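Side-chain contacts in oxidoreductase (Azotobacter vinelandii, PDB 7D5M), which binds NAD+ through a Rossmann-fold domain and, as an inositol dehydrogenase homolog of the GFO/IDH/MocA family, probably catalyses NAD-dependent oxidation of a polyol-like substrate: residues A[159-164]-A[310-315]; A[175-180]-A[235-240]; A[228-233]-A[239-244]; A[292-295]-A[301-304]. All coordinates share one frame; numbering follows the deposited sequence.

Contact 1: A[159-164]-A[310-315]; sequences DGELGE and YLHPGA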
# COMPACT_ATOMS: atom_id res chain seq x y z
N ASP A 159 -11.20 -16.28 20.68
CA ASP A 159 -11.82 -17.42 19.97
C ASP A 159 -10.74 -18.34 19.38
O ASP A 159 -11.11 -19.30 18.68
CB ASP A 159 -12.76 -16.93 18.87
CG ASP A 159 -13.88 -17.89 18.51
OD1 ASP A 159 -14.11 -18.87 19.26
OD2 ASP A 159 -14.51 -17.66 17.46
N GLY A 160 -9.45 -18.06 19.61
CA GLY A 160 -8.33 -18.92 19.20
C GLY A 160 -7.95 -18.78 17.73
O GLY A 160 -7.23 -19.67 17.21
N GLU A 161 -8.38 -17.70 17.06
CA GLU A 161 -8.19 -17.54 15.60
C GLU A 161 -6.69 -17.38 15.28
O GLU A 161 -6.32 -17.70 14.15
CB GLU A 161 -8.99 -16.37 15.04
CG GLU A 161 -10.49 -16.59 15.10
CD GLU A 161 -11.35 -15.63 14.30
OE1 GLU A 161 -11.03 -15.43 13.12
OE2 GLU A 161 -12.36 -15.11 14.87
N LEU A 162 -5.87 -16.93 16.24
CA LEU A 162 -4.40 -16.77 16.04
C LEU A 162 -3.65 -18.02 16.52
O LEU A 162 -2.44 -18.08 16.28
CB LEU A 162 -3.88 -15.54 16.77
CG LEU A 162 -4.47 -14.19 16.37
CD1 LEU A 162 -3.56 -13.06 16.80
CD2 LEU A 162 -4.75 -14.10 14.89
N GLY A 163 -4.32 -18.99 17.13
CA GLY A 163 -3.65 -20.07 17.87
C GLY A 163 -3.02 -19.54 19.14
O GLY A 163 -3.52 -18.55 19.69
N GLU A 164 -1.95 -20.18 19.62
CA GLU A 164 -1.30 -19.75 20.88
C GLU A 164 -0.48 -18.49 20.60
O GLU A 164 0.25 -18.43 19.59
CB GLU A 164 -0.50 -20.87 21.54
CG GLU A 164 0.66 -21.40 20.73
CD GLU A 164 1.30 -22.64 21.35
OE1 GLU A 164 1.62 -22.60 22.56
OE2 GLU A 164 1.49 -23.64 20.62
N TYR A 310 -19.09 -9.90 8.54
CA TYR A 310 -18.21 -11.00 9.00
C TYR A 310 -17.52 -10.65 10.33
O TYR A 310 -16.86 -11.55 10.88
CB TYR A 310 -17.19 -11.38 7.93
CG TYR A 310 -16.35 -10.26 7.38
CD1 TYR A 310 -15.39 -9.62 8.16
CD2 TYR A 310 -16.50 -9.84 6.06
CE1 TYR A 310 -14.64 -8.58 7.65
CE2 TYR A 310 -15.73 -8.82 5.53
CZ TYR A 310 -14.79 -8.19 6.34
OH TYR A 310 -14.03 -7.18 5.83
N LEU A 311 -17.63 -9.42 10.83
CA LEU A 311 -17.00 -9.02 12.11
C LEU A 311 -17.78 -9.60 13.28
O LEU A 311 -19.01 -9.81 13.15
CB LEU A 311 -16.94 -7.49 12.25
CG LEU A 311 -16.11 -6.75 11.20
CD1 LEU A 311 -16.23 -5.25 11.40
CD2 LEU A 311 -14.65 -7.18 11.25
N HIS A 312 -17.11 -9.78 14.41
CA HIS A 312 -17.75 -10.13 15.70
C HIS A 312 -18.76 -9.04 16.07
O HIS A 312 -18.57 -7.86 15.77
CB HIS A 312 -16.69 -10.33 16.79
CG HIS A 312 -15.93 -11.61 16.68
ND1 HIS A 312 -16.33 -12.76 17.36
CD2 HIS A 312 -14.79 -11.93 16.03
CE1 HIS A 312 -15.47 -13.73 17.11
NE2 HIS A 312 -14.51 -13.24 16.29
N PRO A 313 -19.88 -9.40 16.74
CA PRO A 313 -20.96 -8.45 16.98
C PRO A 313 -20.53 -7.24 17.83
O PRO A 313 -20.99 -6.14 17.52
CB PRO A 313 -22.06 -9.29 17.66
CG PRO A 313 -21.34 -10.51 18.20
CD PRO A 313 -20.17 -10.75 17.27
N GLY A 314 -19.64 -7.44 18.80
CA GLY A 314 -19.03 -6.37 19.62
C GLY A 314 -18.39 -5.29 18.76
O GLY A 314 -18.41 -4.11 19.18
N ALA A 315 -17.84 -5.67 17.60
CA ALA A 315 -17.08 -4.78 16.71
C ALA A 315 -18.01 -3.98 15.79
O ALA A 315 -17.51 -3.05 15.12
CB ALA A 315 -16.05 -5.58 15.94

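Contact 2: A[175-180]-A[235-240]; sequences GFHSAP and KSRAPL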
# COMPACT_ATOMS: atom_id res chain seq x y z
N GLY A 175 8.05 11.25 13.95
CA GLY A 175 9.29 12.02 13.73
C GLY A 175 9.13 13.49 14.07
O GLY A 175 10.07 14.24 13.78
N PHE A 176 8.02 13.92 14.67
CA PHE A 176 7.76 15.37 14.81
C PHE A 176 8.81 16.05 15.68
O PHE A 176 8.97 17.26 15.49
CB PHE A 176 6.36 15.67 15.33
CG PHE A 176 5.30 15.40 14.30
CD1 PHE A 176 5.12 16.23 13.21
CD2 PHE A 176 4.51 14.27 14.41
CE1 PHE A 176 4.15 15.95 12.25
CE2 PHE A 176 3.53 14.00 13.46
CZ PHE A 176 3.37 14.83 12.38
N HIS A 177 9.49 15.33 16.57
CA HIS A 177 10.50 15.95 17.49
C HIS A 177 11.91 15.51 17.12
O HIS A 177 12.78 15.53 18.00
CB HIS A 177 10.10 15.69 18.94
CG HIS A 177 8.72 16.21 19.23
ND1 HIS A 177 7.94 15.71 20.23
CD2 HIS A 177 7.99 17.16 18.61
CE1 HIS A 177 6.77 16.34 20.23
NE2 HIS A 177 6.78 17.23 19.24
N SER A 178 12.15 15.17 15.85
CA SER A 178 13.50 14.87 15.32
C SER A 178 14.43 16.07 15.57
O SER A 178 15.60 15.85 15.90
CB SER A 178 13.44 14.50 13.87
OG SER A 178 12.70 13.30 13.68
N ALA A 179 13.91 17.28 15.41
CA ALA A 179 14.60 18.56 15.71
C ALA A 179 14.16 19.08 17.08
O ALA A 179 13.08 18.72 17.56
CB ALA A 179 14.31 19.55 14.62
N PRO A 180 14.94 19.97 17.73
CA PRO A 180 14.54 20.54 19.02
C PRO A 180 13.43 21.60 18.93
O PRO A 180 13.68 22.77 19.16
CB PRO A 180 15.86 21.15 19.54
CG PRO A 180 16.61 21.52 18.28
CD PRO A 180 16.25 20.45 17.27
N LYS A 235 20.04 15.91 22.71
CA LYS A 235 20.83 15.72 23.96
C LYS A 235 20.24 16.55 25.11
O LYS A 235 20.28 16.05 26.26
CB LYS A 235 22.28 16.13 23.72
CG LYS A 235 22.99 15.36 22.62
CD LYS A 235 23.26 13.92 23.00
CE LYS A 235 24.42 13.29 22.24
NZ LYS A 235 25.46 14.27 21.85
N SER A 236 19.70 17.74 24.80
CA SER A 236 19.15 18.71 25.79
C SER A 236 17.95 18.13 26.54
O SER A 236 17.59 18.69 27.59
CB SER A 236 18.78 20.01 25.10
OG SER A 236 17.76 19.80 24.14
N ARG A 237 17.34 17.05 26.04
CA ARG A 237 16.15 16.42 26.69
C ARG A 237 16.57 15.54 27.87
O ARG A 237 15.73 15.30 28.75
CB ARG A 237 15.35 15.62 25.67
CG ARG A 237 14.75 16.49 24.57
CD ARG A 237 14.06 15.70 23.47
NE ARG A 237 13.58 16.63 22.47
CZ ARG A 237 13.34 16.35 21.19
NH1 ARG A 237 13.52 15.13 20.71
NH2 ARG A 237 12.93 17.32 20.38
N ALA A 238 17.82 15.07 27.90
CA ALA A 238 18.34 14.18 28.96
C ALA A 238 17.99 14.77 30.32
O ALA A 238 18.14 15.98 30.51
CB ALA A 238 19.83 13.98 28.80
N PRO A 239 17.53 13.97 31.30
CA PRO A 239 17.45 12.51 31.18
C PRO A 239 16.19 11.92 30.50
O PRO A 239 16.09 10.70 30.45
CB PRO A 239 17.43 12.09 32.66
CG PRO A 239 16.62 13.18 33.31
CD PRO A 239 17.13 14.44 32.64
N LEU A 240 15.27 12.76 30.01
CA LEU A 240 14.01 12.30 29.38
C LEU A 240 14.34 11.80 27.97
O LEU A 240 15.11 12.48 27.25
CB LEU A 240 12.96 13.41 29.37
CG LEU A 240 12.11 13.51 30.64
CD1 LEU A 240 12.96 13.39 31.89
CD2 LEU A 240 11.29 14.79 30.66

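Contact 3: A[228-233]-A[239-244]; sequences CSRQSF and PLEDNA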
# COMPACT_ATOMS: atom_id res chain seq x y z
N CYS A 228 14.45 -2.14 29.43
CA CYS A 228 14.25 -0.93 28.62
C CYS A 228 15.59 -0.22 28.43
O CYS A 228 16.28 0.09 29.43
CB CYS A 228 13.21 -0.00 29.24
SG CYS A 228 12.99 1.53 28.31
N SER A 229 15.92 0.03 27.17
CA SER A 229 17.06 0.86 26.75
C SER A 229 16.49 2.14 26.14
O SER A 229 15.69 2.04 25.20
CB SER A 229 17.93 0.09 25.81
OG SER A 229 18.70 0.97 25.03
N ARG A 230 16.83 3.31 26.69
CA ARG A 230 16.27 4.60 26.25
C ARG A 230 17.39 5.59 25.94
O ARG A 230 18.47 5.51 26.56
CB ARG A 230 15.27 5.13 27.28
CG ARG A 230 15.88 5.81 28.49
CD ARG A 230 14.81 6.24 29.49
NE ARG A 230 15.36 6.73 30.75
CZ ARG A 230 14.78 7.62 31.56
NH1 ARG A 230 13.63 8.20 31.23
NH2 ARG A 230 15.37 7.95 32.70
N GLN A 231 17.11 6.48 24.99
CA GLN A 231 18.08 7.47 24.48
C GLN A 231 17.45 8.85 24.45
O GLN A 231 16.22 8.97 24.25
CB GLN A 231 18.57 7.07 23.08
CG GLN A 231 19.10 5.65 22.99
CD GLN A 231 18.02 4.61 22.88
OE1 GLN A 231 17.03 4.80 22.17
NE2 GLN A 231 18.21 3.48 23.55
N SER A 232 18.28 9.87 24.63
CA SER A 232 17.97 11.29 24.34
C SER A 232 18.81 11.69 23.13
O SER A 232 19.99 12.07 23.32
CB SER A 232 18.21 12.17 25.55
OG SER A 232 17.63 11.61 26.72
N PHE A 233 18.28 11.51 21.92
CA PHE A 233 19.02 11.84 20.67
C PHE A 233 19.15 13.36 20.55
O PHE A 233 20.21 13.84 20.11
CB PHE A 233 18.38 11.17 19.46
CG PHE A 233 18.71 9.70 19.35
CD1 PHE A 233 20.00 9.29 19.04
CD2 PHE A 233 17.75 8.73 19.55
CE1 PHE A 233 20.31 7.95 18.93
CE2 PHE A 233 18.06 7.38 19.46
CZ PHE A 233 19.34 6.99 19.13
N PRO A 239 17.53 13.97 31.30
CA PRO A 239 17.45 12.51 31.18
C PRO A 239 16.19 11.92 30.50
O PRO A 239 16.09 10.70 30.45
CB PRO A 239 17.43 12.09 32.66
CG PRO A 239 16.62 13.18 33.31
CD PRO A 239 17.13 14.44 32.64
N LEU A 240 15.27 12.76 30.01
CA LEU A 240 14.01 12.30 29.38
C LEU A 240 14.34 11.80 27.97
O LEU A 240 15.11 12.48 27.25
CB LEU A 240 12.96 13.41 29.37
CG LEU A 240 12.11 13.51 30.64
CD1 LEU A 240 12.96 13.39 31.89
CD2 LEU A 240 11.29 14.79 30.66
N GLU A 241 13.80 10.64 27.63
CA GLU A 241 14.11 9.88 26.39
C GLU A 241 13.18 10.32 25.24
O GLU A 241 11.97 10.47 25.47
CB GLU A 241 14.02 8.38 26.67
CG GLU A 241 12.62 7.78 26.73
CD GLU A 241 11.72 8.23 27.87
OE1 GLU A 241 12.24 8.72 28.90
OE2 GLU A 241 10.49 8.09 27.74
N ASP A 242 13.73 10.46 24.03
CA ASP A 242 12.92 10.68 22.81
C ASP A 242 12.90 9.41 21.96
O ASP A 242 12.31 9.44 20.86
CB ASP A 242 13.39 11.92 22.03
CG ASP A 242 14.88 11.98 21.75
OD1 ASP A 242 15.54 10.93 21.81
OD2 ASP A 242 15.36 13.08 21.46
N ASN A 243 13.48 8.33 22.47
CA ASN A 243 13.47 7.00 21.81
C ASN A 243 13.64 5.94 22.88
O ASN A 243 14.43 6.17 23.82
CB ASN A 243 14.58 6.92 20.76
CG ASN A 243 14.38 5.75 19.83
OD1 ASN A 243 13.47 5.77 19.01
ND2 ASN A 243 15.20 4.72 19.97
N ALA A 244 12.95 4.81 22.76
CA ALA A 244 13.13 3.71 23.72
C ALA A 244 12.72 2.37 23.11
O ALA A 244 11.81 2.32 22.25
CB ALA A 244 12.36 4.00 24.98
O HOH W 1 17.36 9.31 28.03

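Contact 4: A[292-295]-A[301-304]; sequences LAFE and VQVL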
# COMPACT_ATOMS: atom_id res chain seq x y z
N LEU A 292 -7.94 -4.00 9.44
CA LEU A 292 -7.17 -4.89 10.34
C LEU A 292 -6.62 -6.04 9.50
O LEU A 292 -7.43 -6.78 8.89
CB LEU A 292 -8.08 -5.38 11.47
CG LEU A 292 -7.44 -6.36 12.45
CD1 LEU A 292 -6.44 -5.65 13.34
CD2 LEU A 292 -8.51 -7.03 13.28
N ALA A 293 -5.29 -6.14 9.40
CA ALA A 293 -4.62 -7.23 8.68
C ALA A 293 -4.85 -8.53 9.45
O ALA A 293 -4.68 -8.51 10.68
CB ALA A 293 -3.14 -6.97 8.53
N PHE A 294 -5.22 -9.60 8.77
CA PHE A 294 -5.41 -10.94 9.37
C PHE A 294 -4.72 -11.95 8.47
O PHE A 294 -5.15 -12.15 7.33
CB PHE A 294 -6.89 -11.26 9.60
CG PHE A 294 -7.15 -12.65 10.14
CD1 PHE A 294 -6.41 -13.15 11.20
CD2 PHE A 294 -8.15 -13.44 9.60
CE1 PHE A 294 -6.66 -14.42 11.70
CE2 PHE A 294 -8.41 -14.70 10.12
CZ PHE A 294 -7.65 -15.19 11.15
N GLU A 295 -3.65 -12.55 8.98
CA GLU A 295 -2.67 -13.26 8.14
C GLU A 295 -2.48 -14.67 8.69
O GLU A 295 -1.62 -14.87 9.57
CB GLU A 295 -1.39 -12.44 8.06
CG GLU A 295 -1.66 -11.00 7.67
CD GLU A 295 -0.42 -10.15 7.41
OE1 GLU A 295 0.65 -10.45 7.99
OE2 GLU A 295 -0.54 -9.19 6.61
N VAL A 301 -3.17 -13.59 2.75
CA VAL A 301 -3.42 -12.52 3.75
C VAL A 301 -4.82 -11.96 3.49
O VAL A 301 -5.29 -11.99 2.32
CB VAL A 301 -2.33 -11.42 3.74
CG1 VAL A 301 -0.97 -11.99 4.11
CG2 VAL A 301 -2.28 -10.66 2.43
N GLN A 302 -5.46 -11.47 4.54
CA GLN A 302 -6.80 -10.87 4.49
C GLN A 302 -6.72 -9.48 5.11
O GLN A 302 -5.82 -9.23 5.95
CB GLN A 302 -7.82 -11.72 5.23
CG GLN A 302 -8.09 -13.08 4.58
CD GLN A 302 -9.06 -13.91 5.38
OE1 GLN A 302 -10.27 -13.81 5.23
NE2 GLN A 302 -8.52 -14.74 6.27
N VAL A 303 -7.65 -8.63 4.72
CA VAL A 303 -7.88 -7.32 5.39
C VAL A 303 -9.33 -7.29 5.86
O VAL A 303 -10.23 -7.46 5.04
CB VAL A 303 -7.55 -6.15 4.45
CG1 VAL A 303 -7.93 -4.82 5.07
CG2 VAL A 303 -6.08 -6.14 4.06
N LEU A 304 -9.53 -7.11 7.16
CA LEU A 304 -10.89 -6.98 7.74
C LEU A 304 -11.24 -5.50 7.75
O LEU A 304 -10.38 -4.69 8.14
CB LEU A 304 -10.92 -7.55 9.16
CG LEU A 304 -10.30 -8.93 9.35
CD1 LEU A 304 -10.59 -9.44 10.75
CD2 LEU A 304 -10.80 -9.92 8.33
O HOH W 2 -5.38 -14.75 6.33
O HOH W 3 -3.09 -8.17 5.15

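Contact 1: A[159-164]-A[310-315]
His-312 NE2 donates to Glu-161 OE2 over 3.2 Å, and the N-H...O angle of 166° makes this a nearly straight histidine-carboxylate hydrogen bond. The oxygen lies in the imidazole plane and is met almost along its own C-O axis, while the carboxylate as a whole is turned 41° from the ring. Glu-161 reaches the ring because its CG lies beside the backbone N (chi1 -67°) and the chain then runs extended, approaching from the direction opposite to that of the histidine. Asp-159 adds a second carboxylate at the same ring edge: its OD2 stands 4.1 Å from His-312 CE1, with the carboxylate plane turned steeply against the ring. Asp-159 OD2 is 4.6 Å from His-312 NE2, too far for a bond, yet two acidic groups so near would probably stabilise a protonated imidazole. Both acids sit where helix 148-158 ends. Gly-160, with positive phi, closes a Schellman motif there, and the same glycine opens a type I beta turn that runs to Gly-163, in which Gly-163 N bonds to Gly-160 O at 3.0 Å. The turn leads into strand 165-173 of the C-terminal alpha/beta domain. On the other side, His-312 belongs to the long loop between strand 301-305 and helix 329-349, and its O accepts from Ala-315 N at 2.9 Å. This loop is also tied to helix 148-158, since His-312 N bonds to Gln-152 OE1 and its side chain touches Ala-155. Glu-161 O in turn accepts from Arg-279, while its side chain rests on Met-156 and Phe-294.

Contact 2: A[175-180]-A[235-240]
Arg-237 pushes its guanidinium end-on against the backbone of His-177, and here the contact is tight. Arg-237 NH1 reaches His-177 O at 2.8 Å, and Arg-237 NH2 reaches the same oxygen at 3.0 Å; the acceptor lies in the guanidinium plane, so a single carbonyl is held by two N-H groups. His-177 CB packs against Arg-237 NH2 at 3.6 Å, but the imidazole turns off to another partner, the hydroxyl of Tyr-201, which bonds to ND1. The arginine spans the gap because its chain is extended from CG to NE. Its base is the short 3-10 turn 235-237, and its target is a type I beta turn from Gly-175 to Ser-178. In that turn Gly-175 O accepts from Ser-178 N at 3.1 Å and from Ser-178 OG at 2.8 Å, both from one face of the carbonyl. The pairing thus ties the loop after strand 165-173 to the connection between strands 223-231 and 243-250 in the C-terminal domain. Toward Ala-179 and Pro-180, both exposed, the fit slackens. Arg-237 NH2 makes a weak bond to Ala-179 O at 3.2 Å, bent to 125°. Pro-180 CA lies 3.8 Å from Arg-237 NH2. Salt bridges to Glu-182 and Asp-242 also draw on the guanidinium. A leucine in place of Arg-237 would probably leave His-177 O without its two donors and both carboxylates without their positive mate. Beyond the turn, Ser-178 O accepts from Arg-166 of the third subunit, and Phe-176 packs on Met-308 of the fourth.

Contact 3: A[228-233]-A[239-244]
Arg-230 and Glu-241 both carry CG between their backbone N and carbonyl carbon (chi1 80° and 78°); the arginine then runs straight while the glutamate bends at chi2, and the two cross at about a right angle. Arg-230 NH1 thereby forms a salt bridge with Glu-241 OE1 at 2.8 Å, meeting the oxygen on its anti side and out of the carboxylate plane. Pro-239 O lies over one face of the guanidinium, 3.5 Å from Arg-230 CZ. An alanine at Arg-230 is likely to leave Glu-241 OE1 without this charge partner and to uncover Pro-239 O. Gln-231 faces both Asp-242 and Asn-243, a classic beta bulge: Gln-231 O accepts from Asp-242 N at 2.9 Å and weakly from Asn-243 N at 3.3 Å. Besides the backbone bond from Gln-231 N to Asn-243 O, a side-chain bond joins the same pair, Asn-243 ND2 giving to Gln-231 OE1 at 2.9 Å and 169°, while Asn-243 OD1 turns to Ser-261 and Trp-259. From within the bulge, Asp-242 OD1 accepts Phe-233 N on its syn lone pair at 2.8 Å. Ser-232 OG donates to Leu-240 O at 2.7 Å. Helices 363-381 and 202-217 both pack on the face of Arg-230 and Ala-244, Asp-381 pairing with Arg-230 NH2; on the other face Gln-231 meets Met-255 and Asn-243 meets Met-167, both of the third subunit.

Contact 4: A[292-295]-A[301-304]
Phe-294 and Gln-302 lie side by side across the strands, pointing the same way, with Gln-302 NE2 3.6 Å from Phe-294 CD2 and the amide turned 41° from the ring. Leu-304 completes this face: its CG touches Phe-294 CB at 4.1 Å, and its CD1 meets Leu-292 CD2, also at 4.1 Å. With chi1 at 177° the Phe-294 ring is carried beside its carbonyl carbon, alongside the Gln-302 amide. At the end of the ladder, Glu-295 CG runs alongside Val-301 CG1 at 3.8 Å. The backbones that carry these side chains form an antiparallel beta hairpin, the strand axes 4.6 Å apart at closest and their N-to-C directions 151° apart. Leu-292 with Leu-304, and Phe-294 with Gln-302, are its hydrogen-bonded pairs; the bond from Leu-304 N to Leu-292 O is 2.7 Å, and Phe-294 N meets Gln-302 O from above the carbonyl plane. Waters extend the grip. One donates to Phe-294 O at 2.8 Å and accepts from Gln-302 NE2, which probably restrains the amide; the other joins Glu-295 OE2 to Gln-302 O at 3.0 Å from the latter. Glu-295 OE1, meanwhile, forms a salt bridge with Arg-274. Further out, helix 148-158 covers the face bearing Leu-292, Phe-294 and Leu-304, through Leu-149, Gln-152 and Met-156. On its other edge strand 291-296 pairs with strand 280-285, through backbone bonds at Ala-293 and Glu-295. Strand 301-305 is outermost within its chain, but Val-301 to Val-303 pair antiparallel with a strand of the second subunit, continuing the sheet across the interface.

The contacts form two clusters toward opposite ends of the nine-strand mixed sheet of the C-terminal domain. Contacts 1 and 4, centres about 12 Å apart, meet through Leu-162 CD2 and Phe-294 CE1 at 3.7 Å, and Tyr-310 packs on Leu-304. Contacts 2 and 3, centres about 9 Å apart, share Pro-239 and Leu-240 and are joined by the salt bridge between Arg-237 NH1 and Asp-242 OD2 at 2.9 Å. The centres of contacts 2 and 4 are about 36 Å apart. The second cluster lies toward the cofactor: the side chains of His-177 and Leu-240 are about 9 and 12 Å from bound NAD, whereas contacts 1 and 4 lie away from the NAD-binding residues.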